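Local coordinates for protein citryl-spermidine/3,4-dihydroxybenzoyl-citryl-spermidine:spermidine ligase (Bacillus anthracis, PDB 3TO3) that catalyses the ATP-dependent condensation of spermidine with citryl-spermidine intermediates on the pathway to the siderophore petrobactin, at residues B[74-79]-B[531-536]; B[413-418]-B[536-541]; B[424-429]-B[545-550]. All coordinates share one frame; numbering follows the deposited sequence.

Contact 1 of 3, residues B[74-79]-B[531-536]; sequences ERITFG and KEESFW. With EDO (1,2-ethanediol), chain H.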
# COMPACT_ATOMS: atom_id res chain seq x y z
N GLU B 74 21.78 -26.08 -18.86
CA GLU B 74 22.73 -25.44 -17.97
C GLU B 74 23.91 -24.92 -18.81
O GLU B 74 24.59 -25.70 -19.48
CB GLU B 74 23.22 -26.43 -16.94
CG GLU B 74 24.04 -25.83 -15.82
CD GLU B 74 24.26 -26.81 -14.67
OE1 GLU B 74 23.84 -26.51 -13.51
OE2 GLU B 74 24.86 -27.87 -14.92
N ARG B 75 24.16 -23.62 -18.77
CA ARG B 75 25.04 -22.98 -19.76
C ARG B 75 26.43 -22.75 -19.24
O ARG B 75 26.60 -22.48 -18.05
CB ARG B 75 24.49 -21.62 -20.09
CG ARG B 75 23.07 -21.66 -20.44
CD ARG B 75 23.04 -21.73 -21.92
NE ARG B 75 22.04 -20.79 -22.34
CZ ARG B 75 22.08 -20.07 -23.44
NH1 ARG B 75 23.12 -20.15 -24.27
NH2 ARG B 75 21.07 -19.25 -23.67
N ILE B 76 27.43 -22.83 -20.12
CA ILE B 76 28.80 -22.61 -19.67
C ILE B 76 28.98 -21.19 -19.15
O ILE B 76 29.95 -20.93 -18.41
CB ILE B 76 29.87 -22.92 -20.75
CG1 ILE B 76 30.02 -21.75 -21.69
CG2 ILE B 76 29.55 -24.18 -21.52
CD1 ILE B 76 31.35 -21.70 -22.30
N THR B 77 28.03 -20.29 -19.41
CA THR B 77 28.24 -18.93 -18.93
C THR B 77 27.64 -18.91 -17.51
O THR B 77 26.49 -18.60 -17.28
CB THR B 77 27.43 -17.96 -19.88
OG1 THR B 77 28.09 -17.87 -21.15
CG2 THR B 77 27.25 -16.52 -19.30
N PHE B 78 28.55 -19.04 -16.54
CA PHE B 78 28.25 -19.04 -15.10
C PHE B 78 27.27 -20.07 -14.62
O PHE B 78 26.74 -19.93 -13.53
CB PHE B 78 27.82 -17.64 -14.63
CG PHE B 78 28.86 -16.61 -14.90
CD1 PHE B 78 29.95 -16.51 -14.08
CD2 PHE B 78 28.79 -15.81 -16.03
CE1 PHE B 78 30.94 -15.59 -14.33
CE2 PHE B 78 29.79 -14.89 -16.28
CZ PHE B 78 30.86 -14.79 -15.43
N GLY B 79 27.10 -21.13 -15.40
CA GLY B 79 26.10 -22.14 -15.10
C GLY B 79 24.67 -21.64 -15.12
O GLY B 79 23.80 -22.27 -14.54
N LYS B 531 29.29 -19.28 -30.40
CA LYS B 531 29.43 -20.16 -29.25
C LYS B 531 29.86 -19.35 -28.04
O LYS B 531 30.63 -18.39 -28.16
CB LYS B 531 30.45 -21.27 -29.55
CG LYS B 531 29.86 -22.52 -30.25
CD LYS B 531 30.96 -23.46 -30.79
CE LYS B 531 31.79 -24.12 -29.69
NZ LYS B 531 31.04 -25.17 -28.93
N GLU B 532 29.36 -19.75 -26.88
CA GLU B 532 29.66 -19.07 -25.64
C GLU B 532 31.14 -19.17 -25.32
O GLU B 532 31.74 -18.18 -24.86
CB GLU B 532 28.80 -19.61 -24.49
CG GLU B 532 27.31 -19.14 -24.51
CD GLU B 532 26.44 -20.02 -23.60
OE1 GLU B 532 26.53 -19.82 -22.38
OE2 GLU B 532 25.74 -20.95 -24.08
N GLU B 533 31.72 -20.35 -25.58
CA GLU B 533 33.17 -20.56 -25.46
C GLU B 533 33.99 -19.51 -26.23
O GLU B 533 34.91 -18.93 -25.67
CB GLU B 533 33.58 -21.98 -25.92
CG GLU B 533 32.89 -23.10 -25.14
CD GLU B 533 31.45 -23.39 -25.62
OE1 GLU B 533 30.74 -22.47 -26.08
OE2 GLU B 533 31.02 -24.57 -25.54
N SER B 534 33.64 -19.29 -27.50
CA SER B 534 34.31 -18.25 -28.31
C SER B 534 34.14 -16.86 -27.71
O SER B 534 35.08 -16.07 -27.66
CB SER B 534 33.80 -18.23 -29.76
OG SER B 534 33.94 -19.50 -30.35
N PHE B 535 32.92 -16.54 -27.28
CA PHE B 535 32.66 -15.26 -26.62
C PHE B 535 33.66 -15.07 -25.47
O PHE B 535 34.36 -14.06 -25.43
CB PHE B 535 31.21 -15.22 -26.12
CG PHE B 535 30.82 -13.93 -25.46
CD1 PHE B 535 30.03 -13.00 -26.15
CD2 PHE B 535 31.19 -13.66 -24.16
CE1 PHE B 535 29.65 -11.80 -25.54
CE2 PHE B 535 30.82 -12.47 -23.53
CZ PHE B 535 30.05 -11.53 -24.22
N TRP B 536 33.74 -16.04 -24.56
CA TRP B 536 34.59 -15.87 -23.39
C TRP B 536 36.09 -15.91 -23.73
O TRP B 536 36.90 -15.27 -23.07
CB TRP B 536 34.20 -16.82 -22.23
CG TRP B 536 32.81 -16.46 -21.75
CD1 TRP B 536 31.65 -17.16 -21.96
CD2 TRP B 536 32.43 -15.27 -21.05
NE1 TRP B 536 30.58 -16.48 -21.41
CE2 TRP B 536 31.04 -15.32 -20.84
CE3 TRP B 536 33.14 -14.17 -20.55
CZ2 TRP B 536 30.35 -14.32 -20.17
CZ3 TRP B 536 32.45 -13.17 -19.89
CH2 TRP B 536 31.07 -13.25 -19.69
C1 EDO H . 32.18 -20.57 -33.33
O1 EDO H . 31.56 -20.88 -32.10
C2 EDO H . 31.92 -19.10 -33.59
O2 EDO H . 31.78 -18.95 -35.01
O HOH W 1 26.38 -23.32 -23.01

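Contact 2 of 3, residues B[413-418]-B[536-541]; sequences WLRLLI and WMIVVE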
# COMPACT_ATOMS: atom_id res chain seq x y z
N TRP B 413 33.02 -6.54 -33.91
CA TRP B 413 32.19 -5.65 -33.12
C TRP B 413 32.37 -5.98 -31.64
O TRP B 413 32.53 -5.10 -30.82
CB TRP B 413 30.72 -5.78 -33.53
CG TRP B 413 29.82 -4.75 -32.89
CD1 TRP B 413 29.55 -3.50 -33.36
CD2 TRP B 413 29.11 -4.89 -31.66
NE1 TRP B 413 28.70 -2.85 -32.51
CE2 TRP B 413 28.41 -3.67 -31.46
CE3 TRP B 413 28.99 -5.92 -30.71
CZ2 TRP B 413 27.61 -3.46 -30.33
CZ3 TRP B 413 28.20 -5.71 -29.61
CH2 TRP B 413 27.51 -4.49 -29.43
N LEU B 414 32.38 -7.27 -31.32
CA LEU B 414 32.54 -7.69 -29.93
C LEU B 414 33.92 -7.31 -29.36
O LEU B 414 34.02 -6.86 -28.23
CB LEU B 414 32.28 -9.20 -29.81
CG LEU B 414 32.43 -9.85 -28.44
CD1 LEU B 414 31.47 -9.25 -27.40
CD2 LEU B 414 32.23 -11.35 -28.58
N ARG B 415 34.97 -7.46 -30.15
CA ARG B 415 36.28 -6.99 -29.70
C ARG B 415 36.31 -5.48 -29.44
O ARG B 415 36.78 -5.04 -28.39
CB ARG B 415 37.35 -7.34 -30.70
CG ARG B 415 37.55 -8.81 -30.85
CD ARG B 415 38.79 -9.08 -31.68
NE ARG B 415 39.06 -10.51 -31.72
CZ ARG B 415 39.77 -11.15 -30.79
NH1 ARG B 415 40.27 -10.48 -29.77
NH2 ARG B 415 39.97 -12.46 -30.90
N LEU B 416 35.83 -4.68 -30.39
CA LEU B 416 35.75 -3.24 -30.12
C LEU B 416 34.95 -2.94 -28.87
O LEU B 416 35.32 -2.04 -28.13
CB LEU B 416 35.15 -2.47 -31.27
CG LEU B 416 36.16 -2.34 -32.39
CD1 LEU B 416 35.45 -2.31 -33.76
CD2 LEU B 416 37.03 -1.11 -32.11
N LEU B 417 33.87 -3.68 -28.66
CA LEU B 417 32.99 -3.40 -27.54
C LEU B 417 33.75 -3.63 -26.24
O LEU B 417 33.77 -2.78 -25.36
CB LEU B 417 31.72 -4.28 -27.57
CG LEU B 417 30.80 -4.01 -26.37
CD1 LEU B 417 30.10 -2.61 -26.42
CD2 LEU B 417 29.78 -5.14 -26.19
N ILE B 418 34.38 -4.79 -26.13
CA ILE B 418 35.16 -5.16 -24.98
C ILE B 418 36.28 -4.11 -24.76
O ILE B 418 36.48 -3.64 -23.63
CB ILE B 418 35.80 -6.55 -25.16
CG1 ILE B 418 34.73 -7.62 -25.41
CG2 ILE B 418 36.63 -6.92 -23.98
CD1 ILE B 418 33.67 -7.64 -24.40
N TRP B 536 33.74 -16.04 -24.56
CA TRP B 536 34.59 -15.87 -23.39
C TRP B 536 36.09 -15.91 -23.73
O TRP B 536 36.90 -15.27 -23.07
CB TRP B 536 34.20 -16.82 -22.23
CG TRP B 536 32.81 -16.46 -21.75
CD1 TRP B 536 31.65 -17.16 -21.96
CD2 TRP B 536 32.43 -15.27 -21.05
NE1 TRP B 536 30.58 -16.48 -21.41
CE2 TRP B 536 31.04 -15.32 -20.84
CE3 TRP B 536 33.14 -14.17 -20.55
CZ2 TRP B 536 30.35 -14.32 -20.17
CZ3 TRP B 536 32.45 -13.17 -19.89
CH2 TRP B 536 31.07 -13.25 -19.69
N MSE B 537 36.44 -16.64 -24.78
CA MSE B 537 37.82 -16.65 -25.21
C MSE B 537 38.25 -15.31 -25.80
O MSE B 537 39.43 -15.00 -25.84
CB MSE B 537 38.10 -17.80 -26.18
CG MSE B 537 38.14 -19.18 -25.52
SE MSE B 537 38.85 -20.59 -26.68
CE MSE B 537 37.36 -20.81 -27.91
N ILE B 538 37.29 -14.52 -26.27
CA ILE B 538 37.61 -13.19 -26.76
C ILE B 538 37.77 -12.24 -25.60
O ILE B 538 38.64 -11.37 -25.61
CB ILE B 538 36.55 -12.65 -27.72
CG1 ILE B 538 36.77 -13.29 -29.10
CG2 ILE B 538 36.64 -11.14 -27.80
CD1 ILE B 538 35.66 -13.04 -30.07
N VAL B 539 36.92 -12.42 -24.60
CA VAL B 539 36.99 -11.61 -23.40
C VAL B 539 38.34 -11.80 -22.71
O VAL B 539 39.02 -10.82 -22.39
CB VAL B 539 35.81 -11.87 -22.46
CG1 VAL B 539 36.01 -11.12 -21.14
CG2 VAL B 539 34.52 -11.42 -23.12
N VAL B 540 38.74 -13.06 -22.52
CA VAL B 540 40.08 -13.31 -21.98
C VAL B 540 41.22 -12.66 -22.81
O VAL B 540 42.06 -11.95 -22.27
CB VAL B 540 40.31 -14.80 -21.76
CG1 VAL B 540 41.72 -15.06 -21.33
CG2 VAL B 540 39.33 -15.31 -20.71
N GLU B 541 41.25 -12.89 -24.12
CA GLU B 541 42.29 -12.30 -24.95
C GLU B 541 42.41 -10.79 -24.74
O GLU B 541 43.52 -10.25 -24.59
CB GLU B 541 42.04 -12.58 -26.44
CG GLU B 541 42.31 -13.99 -26.89
CD GLU B 541 41.79 -14.27 -28.31
OE1 GLU B 541 41.80 -13.35 -29.15
OE2 GLU B 541 41.36 -15.40 -28.58

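Contact 3 of 3, residues B[424-429]-B[545-550]; sequences PVIHLV and NHFRKY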
# COMPACT_ATOMS: atom_id res chain seq x y z
N PRO B 424 37.91 -0.60 -19.55
CA PRO B 424 38.17 0.54 -18.66
C PRO B 424 37.55 0.33 -17.28
O PRO B 424 38.11 0.80 -16.31
CB PRO B 424 37.51 1.72 -19.37
CG PRO B 424 37.36 1.27 -20.79
CD PRO B 424 37.09 -0.20 -20.70
N VAL B 425 36.42 -0.35 -17.21
CA VAL B 425 35.87 -0.68 -15.91
C VAL B 425 36.84 -1.56 -15.13
O VAL B 425 37.09 -1.31 -13.96
CB VAL B 425 34.51 -1.42 -16.02
CG1 VAL B 425 34.01 -1.75 -14.64
CG2 VAL B 425 33.48 -0.58 -16.78
N ILE B 426 37.41 -2.57 -15.79
CA ILE B 426 38.33 -3.50 -15.12
C ILE B 426 39.63 -2.77 -14.78
O ILE B 426 40.22 -2.97 -13.70
CB ILE B 426 38.61 -4.76 -16.01
CG1 ILE B 426 37.31 -5.54 -16.20
CG2 ILE B 426 39.64 -5.67 -15.38
CD1 ILE B 426 37.42 -6.73 -17.15
N HIS B 427 40.07 -1.91 -15.70
CA HIS B 427 41.21 -1.06 -15.43
C HIS B 427 41.06 -0.24 -14.14
O HIS B 427 41.99 -0.16 -13.35
CB HIS B 427 41.49 -0.15 -16.60
CG HIS B 427 42.76 0.63 -16.46
ND1 HIS B 427 43.98 0.13 -16.85
CD2 HIS B 427 42.99 1.86 -15.95
CE1 HIS B 427 44.92 1.03 -16.59
NE2 HIS B 427 44.35 2.09 -16.05
N LEU B 428 39.89 0.40 -13.97
CA LEU B 428 39.56 1.15 -12.76
C LEU B 428 39.72 0.29 -11.52
O LEU B 428 40.25 0.73 -10.50
CB LEU B 428 38.10 1.64 -12.83
CG LEU B 428 37.89 2.98 -13.52
CD1 LEU B 428 36.42 3.32 -13.64
CD2 LEU B 428 38.63 4.06 -12.72
N VAL B 429 39.23 -0.95 -11.59
CA VAL B 429 39.35 -1.87 -10.47
C VAL B 429 40.81 -2.17 -10.13
O VAL B 429 41.23 -2.04 -8.98
CB VAL B 429 38.60 -3.20 -10.74
CG1 VAL B 429 39.11 -4.30 -9.81
CG2 VAL B 429 37.10 -2.99 -10.60
N ASN B 545 45.42 -8.73 -23.42
CA ASN B 545 46.02 -7.75 -24.31
C ASN B 545 46.25 -6.40 -23.59
O ASN B 545 47.30 -5.76 -23.76
CB ASN B 545 45.18 -7.58 -25.60
CG ASN B 545 45.52 -8.62 -26.69
OD1 ASN B 545 44.72 -8.86 -27.60
ND2 ASN B 545 46.70 -9.23 -26.59
N HIS B 546 45.26 -5.99 -22.79
CA HIS B 546 45.33 -4.74 -22.02
C HIS B 546 46.44 -4.80 -20.98
O HIS B 546 47.35 -3.97 -20.97
CB HIS B 546 44.02 -4.42 -21.30
CG HIS B 546 44.10 -3.18 -20.45
ND1 HIS B 546 44.11 -1.91 -20.99
CD2 HIS B 546 44.19 -3.03 -19.11
CE1 HIS B 546 44.19 -1.02 -20.01
NE2 HIS B 546 44.25 -1.67 -18.87
N PHE B 547 46.37 -5.81 -20.11
CA PHE B 547 47.29 -5.89 -18.99
C PHE B 547 48.72 -6.24 -19.37
O PHE B 547 49.64 -6.04 -18.57
CB PHE B 547 46.73 -6.76 -17.86
CG PHE B 547 45.63 -6.10 -17.13
CD1 PHE B 547 44.33 -6.54 -17.24
CD2 PHE B 547 45.88 -4.96 -16.38
CE1 PHE B 547 43.29 -5.90 -16.59
CE2 PHE B 547 44.84 -4.30 -15.72
CZ PHE B 547 43.56 -4.76 -15.82
N ARG B 548 48.93 -6.75 -20.57
CA ARG B 548 50.31 -6.95 -21.04
C ARG B 548 51.00 -5.61 -21.30
O ARG B 548 52.22 -5.54 -21.38
CB ARG B 548 50.39 -7.89 -22.25
CG ARG B 548 50.80 -9.33 -21.88
CD ARG B 548 51.13 -10.22 -23.09
NE ARG B 548 49.95 -10.85 -23.66
CZ ARG B 548 49.25 -10.35 -24.67
NH1 ARG B 548 49.61 -9.19 -25.22
NH2 ARG B 548 48.19 -10.99 -25.12
N LYS B 549 50.21 -4.55 -21.43
CA LYS B 549 50.76 -3.20 -21.54
C LYS B 549 51.06 -2.52 -20.20
O LYS B 549 51.63 -1.43 -20.18
CB LYS B 549 49.82 -2.32 -22.38
CG LYS B 549 49.69 -2.79 -23.82
CD LYS B 549 48.92 -1.80 -24.67
CE LYS B 549 47.44 -1.87 -24.40
NZ LYS B 549 46.73 -0.67 -24.94
N TYR B 550 50.67 -3.14 -19.09
CA TYR B 550 50.93 -2.55 -17.77
C TYR B 550 51.50 -3.59 -16.80
O TYR B 550 50.80 -4.05 -15.90
CB TYR B 550 49.67 -1.87 -17.21
CG TYR B 550 49.08 -0.86 -18.18
CD1 TYR B 550 47.95 -1.13 -18.93
CD2 TYR B 550 49.71 0.36 -18.38
CE1 TYR B 550 47.44 -0.20 -19.83
CE2 TYR B 550 49.21 1.29 -19.28
CZ TYR B 550 48.08 1.02 -20.00
OH TYR B 550 47.64 1.98 -20.89

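Contact 1 of 3, residues B[74-79]-B[531-536]
The hydroxyl of T77 is gripped twice by the helix that begins at E532. T77 OG1 accepts the indole N-H of W536, 2.9 Å from W536 NE1 at an N-H...O angle of 160°, and lies close to the indole plane. T77 OG1 also donates to E532 OE1, 2.8 Å away, using the anti lone pair of that oxygen. The other carboxylate oxygen takes the salt bridge: R75 NH1 lies 2.7 Å from E532 OE2 and approaches from above the carboxylate plane, 69° out of it. The guanidinium and carboxylate planes are nearly perpendicular. A water donates to E532 OE2 and accepts from the backbone N of I76. I76 CG1 rests on E532 CB at 3.7 Å, while I76 CD1 touches CG of E533. Beside the polar group, the F78 edge points toward the W536 face in an offset edge-to-face pair, the F78 centroid 5.7 Å from that of the six-membered ring of W536. D526 is a second carboxylate partner for R75, and helix 591-600 packs against F78 and W536. With both oxygens of E532 engaged and the T77 hydroxyl both donating and accepting, the polar network fixes loop 74-79 to the start of helix 532-547, and the nearby arginine would favour an ionised E532.

Contact 2 of 3, residues B[413-418]-B[536-541]
R415 reaches from helix 410-432 to E541 on helix 532-547, passing the side chain of I538. Its CG is anti to the carbonyl carbon and the chain runs extended from CG, which takes NE toward the other helix. R415 NH2 meets E541 OE1 at 2.7 Å in a salt bridge, with an N-H...O angle of 160°. The acceptor lies close to the guanidinium plane, and the donor comes to it on the syn side of the carboxylate but well out of the plane of the acid. A second, weak bond joins R415 NH1 to the same E541 OE1 at 3.3 Å. E541 is itself extended beyond CG.

I538 lies against one face of the guanidinium. I538 CG1 sits 3.8 Å from R415 NH2, offset toward the rim of that face, while I538 CG2 lies 3.9 Å from R415 CG. The anti chi2 of I538 (170°) places I538 CD1 against L414 CD2, 4.1 Å away; L414 has its CG anti to the backbone N. On the next turn, I418 CD1 meets V539 CG2, also at 4.1 Å, the two side chains crossing at about a right angle. R415 has further acidic partners in E411, one turn earlier on its own helix, and E542.

The segment axes approach to 10.0 Å and run in broadly the same direction, crossing at -43°. This is a helix-helix packing within the FhuF-like region of an IucA/IucC-family synthetase, made through L414, I418, I538 and V539 with the R415-E541 bridge alongside.

Contact 3 of 3, residues B[424-429]-B[545-550]
H427 and H546 meet rim to rim, with their rings almost perpendicular (85°) and neither lying over the face of the other. A hydrogen bond joins H427 ND1 and H546 NE2, 2.7 Å apart, and each nitrogen lies near the plane of the partner ring. In both side chains CG is anti to the backbone N, and the imidazoles meet through these two nitrogens.

Y550 completes the aromatic cluster. H427 turns an edge toward its face, the centroids of the H427 and Y550 rings 5.6 Å apart and the planes inclined at 65°; the nearest atom, H427 CE1, lies toward the rim of the phenol ring. Y550 CD1 in turn lies 3.7 Å above the plane of the H546 ring, also offset toward its rim. The type I turn from F547 to Y550 brings this tyrosine back beside the histidine that precedes the turn.

H546 also covers F547: H546 CD2 lies 3.6 Å above the plane of the F547 ring, over its centre. The edge of the F547 ring is turned to I426 instead, with F547 CE1 3.9 Å from I426 CG2 and that methyl near the ring plane.

The second nitrogen of H427, NE2, is bonded to D335 OD2, so both ring nitrogens are satisfied, and the carboxylate would be expected to polarise the imidazole.

Around this group, Y337 of helix 336-342 meets both histidine rings and touches Y550, while F557 of helix 554-560 stacks on F547. Helix 502-528 packs on I426 through L512 and F513, so the contact ties helix 410-432 and the end region of helix 532-547 to three further helices.

Helix 532-547 contributes to all three contacts: its first turn carries contact 1, its middle contact 2, and its last turn with the beta turn after it contact 3. Helix 410-432 is the partner in the latter two, whose centres are 13 Å apart. Contacts 1 and 2 share W536 and also touch directly, F535 CE1 to L414 CD1 3.6 Å, whereas contacts 1 and 3 do not touch, their nearest atoms being about 9 Å apart. None reaches the nucleotide. The side chains of W536 and L414 each lie about 10 Å from that of the ATP-binding Y391, and the side chain of T77 is about 14 Å from bound ATP; contact 3 is remote from the ATP and magnesium sites.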